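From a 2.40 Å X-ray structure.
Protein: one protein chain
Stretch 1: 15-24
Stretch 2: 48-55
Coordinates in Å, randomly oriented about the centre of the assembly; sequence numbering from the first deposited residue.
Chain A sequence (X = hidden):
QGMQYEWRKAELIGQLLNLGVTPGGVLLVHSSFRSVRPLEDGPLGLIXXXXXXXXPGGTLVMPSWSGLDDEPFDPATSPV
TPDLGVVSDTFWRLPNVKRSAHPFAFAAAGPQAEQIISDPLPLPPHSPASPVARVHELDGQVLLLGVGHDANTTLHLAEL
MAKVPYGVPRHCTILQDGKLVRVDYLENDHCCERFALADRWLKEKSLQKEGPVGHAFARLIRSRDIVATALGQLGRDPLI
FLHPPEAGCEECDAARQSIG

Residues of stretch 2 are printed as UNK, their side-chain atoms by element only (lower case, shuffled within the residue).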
# COMPACT_ATOMS: atom_id res chain seq x y z
N GLN A 15 10.01 -7.99 16.76
CA GLN A 15 8.87 -7.07 16.80
C GLN A 15 7.84 -7.43 15.74
O GLN A 15 6.63 -7.40 16.00
CB GLN A 15 9.36 -5.64 16.61
CG GLN A 15 10.14 -5.06 17.78
CD GLN A 15 10.65 -3.67 17.49
OE1 GLN A 15 11.15 -3.39 16.40
NE2 GLN A 15 10.51 -2.77 18.46
N LEU A 16 8.30 -7.78 14.53
CA LEU A 16 7.38 -8.12 13.45
C LEU A 16 6.61 -9.40 13.77
O LEU A 16 5.41 -9.50 13.45
CB LEU A 16 8.15 -8.27 12.14
CG LEU A 16 8.58 -6.95 11.51
CD1 LEU A 16 9.78 -7.14 10.61
CD2 LEU A 16 7.41 -6.34 10.75
N LEU A 17 7.26 -10.38 14.40
CA LEU A 17 6.55 -11.59 14.80
C LEU A 17 5.59 -11.30 15.94
O LEU A 17 4.46 -11.80 15.95
CB LEU A 17 7.55 -12.68 15.18
CG LEU A 17 8.35 -13.27 14.02
CD1 LEU A 17 9.48 -14.15 14.52
CD2 LEU A 17 7.45 -14.04 13.08
N ASN A 18 6.02 -10.51 16.93
CA ASN A 18 5.13 -10.13 18.02
C ASN A 18 3.95 -9.31 17.51
O ASN A 18 2.84 -9.42 18.05
CB ASN A 18 5.90 -9.33 19.07
CG ASN A 18 6.79 -10.20 19.92
OD1 ASN A 18 6.49 -11.37 20.15
ND2 ASN A 18 7.90 -9.63 20.38
N LEU A 19 4.17 -8.49 16.48
CA LEU A 19 3.07 -7.74 15.89
C LEU A 19 2.04 -8.68 15.27
O LEU A 19 0.84 -8.41 15.31
CB LEU A 19 3.62 -6.77 14.85
CG LEU A 19 2.63 -5.75 14.28
CD1 LEU A 19 2.04 -4.91 15.40
CD2 LEU A 19 3.33 -4.89 13.26
N GLY A 20 2.50 -9.79 14.69
CA GLY A 20 1.59 -10.80 14.18
C GLY A 20 1.82 -11.19 12.73
O GLY A 20 0.98 -11.86 12.13
N VAL A 21 2.94 -10.76 12.15
CA VAL A 21 3.26 -11.12 10.77
C VAL A 21 3.31 -12.63 10.64
O VAL A 21 3.89 -13.33 11.48
CB VAL A 21 4.58 -10.47 10.34
CG1 VAL A 21 5.01 -10.98 8.98
CG2 VAL A 21 4.45 -8.96 10.33
N THR A 22 2.67 -13.15 9.59
CA THR A 22 2.57 -14.59 9.39
C THR A 22 3.75 -15.09 8.59
O THR A 22 3.90 -14.71 7.41
CB THR A 22 1.27 -14.94 8.68
OG1 THR A 22 0.17 -14.35 9.39
CG2 THR A 22 1.07 -16.45 8.62
N PRO A 23 4.63 -15.93 9.15
CA PRO A 23 5.69 -16.53 8.34
C PRO A 23 5.10 -17.37 7.22
O PRO A 23 4.10 -18.07 7.41
CB PRO A 23 6.47 -17.39 9.35
CG PRO A 23 6.12 -16.82 10.69
CD PRO A 23 4.71 -16.33 10.56
N GLY A 24 5.72 -17.29 6.05
CA GLY A 24 5.23 -18.00 4.88
C GLY A 24 4.05 -17.35 4.19
O GLY A 24 3.58 -17.89 3.19
N UNK A 48 15.59 -6.74 5.02
CA UNK A 48 16.07 -8.06 5.42
C UNK A 48 15.30 -8.60 6.61
O UNK A 48 15.03 -9.80 6.71
o UNK A 48 20.77 -7.92 3.92
c UNK A 48 18.47 -8.15 4.51
c UNK A 48 17.57 -8.01 5.73
o UNK A 48 20.27 -7.91 6.06
c UNK A 48 19.94 -7.98 4.86
N UNK A 49 14.92 -7.71 7.54
CA UNK A 49 14.11 -8.13 8.68
C UNK A 49 12.72 -8.57 8.22
O UNK A 49 12.21 -9.60 8.69
c UNK A 49 14.01 -7.00 9.70
N UNK A 50 12.11 -7.82 7.31
CA UNK A 50 10.80 -8.20 6.79
C UNK A 50 10.87 -9.54 6.08
O UNK A 50 9.99 -10.40 6.26
c UNK A 50 9.84 -5.80 6.47
c UNK A 50 10.28 -7.12 5.83
c UNK A 50 8.58 -6.00 7.29
c UNK A 50 9.62 -4.75 5.39
N UNK A 51 11.90 -9.75 5.27
CA UNK A 51 12.02 -11.01 4.53
C UNK A 51 12.33 -12.17 5.47
O UNK A 51 11.85 -13.29 5.25
c UNK A 51 13.40 -10.11 1.08
c UNK A 51 13.09 -10.88 3.45
n UNK A 51 12.55 -12.91 -1.14
c UNK A 51 12.80 -9.79 2.44
n UNK A 51 14.30 -11.42 -1.23
c UNK A 51 13.20 -11.86 -0.64
n UNK A 51 12.75 -11.27 0.46
N UNK A 52 13.11 -11.93 6.52
CA UNK A 52 13.41 -12.99 7.47
C UNK A 52 12.17 -13.37 8.28
O UNK A 52 11.94 -14.56 8.52
c UNK A 52 14.55 -12.56 8.40
N UNK A 53 11.38 -12.38 8.69
CA UNK A 53 10.14 -12.69 9.40
C UNK A 53 9.19 -13.49 8.52
O UNK A 53 8.46 -14.36 9.01
c UNK A 53 9.47 -11.39 9.86
N UNK A 54 9.18 -13.22 7.21
CA UNK A 54 8.33 -13.98 6.30
C UNK A 54 8.89 -15.38 6.05
O UNK A 54 8.11 -16.33 5.87
c UNK A 54 8.18 -13.24 4.98
c UNK A 54 5.88 -12.33 5.35
c UNK A 54 7.39 -11.29 3.67
c UNK A 54 7.31 -11.98 5.01
N UNK A 55 10.21 -15.53 6.03
CA UNK A 55 10.82 -16.80 5.76
C UNK A 55 10.87 -17.12 4.28
O UNK A 55 10.35 -16.37 3.45

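Position 48 carries three side-chain carbons in a row, the third bearing two oxygens. That is a carboxylate on a two-carbon arm. Its side chain is out of reach of stretch 1. The residue is glutamate, E48.

Position 49 has one side-chain carbon. This CB lies 4.3 Å from L16 CD1. The residue is alanine, A49. The same L16 CD1 is 4.0 Å from the backbone O of A49.

Position 50 has four carbons, forked at the second. The fork lies one carbon beyond CB. One branch end meets the side chain of L16. The residue is leucine, L50, with chi1 m and chi2 t. Its CA-to-CB bond points sideways, yet its end comes nearer, and L50 CD2 sits 3.7 Å from L16 CD2.

Position 51 has three carbons, a nitrogen, then a carbon carrying two more nitrogens. This is a guanidinium group. It is out of reach of stretch 1. The residue is arginine, R51.

Position 52 has a single side-chain carbon and makes no contact with stretch 1. It is alanine, A52.

Position 53 also has a single side-chain carbon, but this one points toward stretch 1. At position 53 this CB is 4.1 Å from L16 CB, so two side chains meet close to their backbones. The residue is alanine, A53. A53 O also accepts a CA-H...O contact from P23, with P23 CA 3.6 Å from A53 O.

Position 54 has four carbons, forked at the second. Its CA-to-CB bond points away, but the end of the side chain comes nearer to V21 and T22. The residue is leucine, L54, also m, t. L54 CD2 is 4.0 Å from V21 CG1 and 3.7 Å from T22 O.

Position 55 has no side-chain atoms. It is glycine, G55. Its phi is positive, a value that favours glycine, and it is the first residue to leave helical geometry after the helix.

The contact has an apolar part and a backbone part. The two helices cross at -51°, with their axes 9.9 Å apart at closest approach. L16 packs against A49, L50 and A53, while V21 meets L54. Beyond helix 15-19, the loop brings P23 alongside the end of the second helix, with P23 CA 4.2 Å from L54 CA. There G24 N donates a hydrogen bond to L54 O, at 2.6 Å and 160°. This is the only hydrogen bond between the stretches, and it ties the loop to helix 48-54.

Stretch 2, residues 48-55: EALRAALG
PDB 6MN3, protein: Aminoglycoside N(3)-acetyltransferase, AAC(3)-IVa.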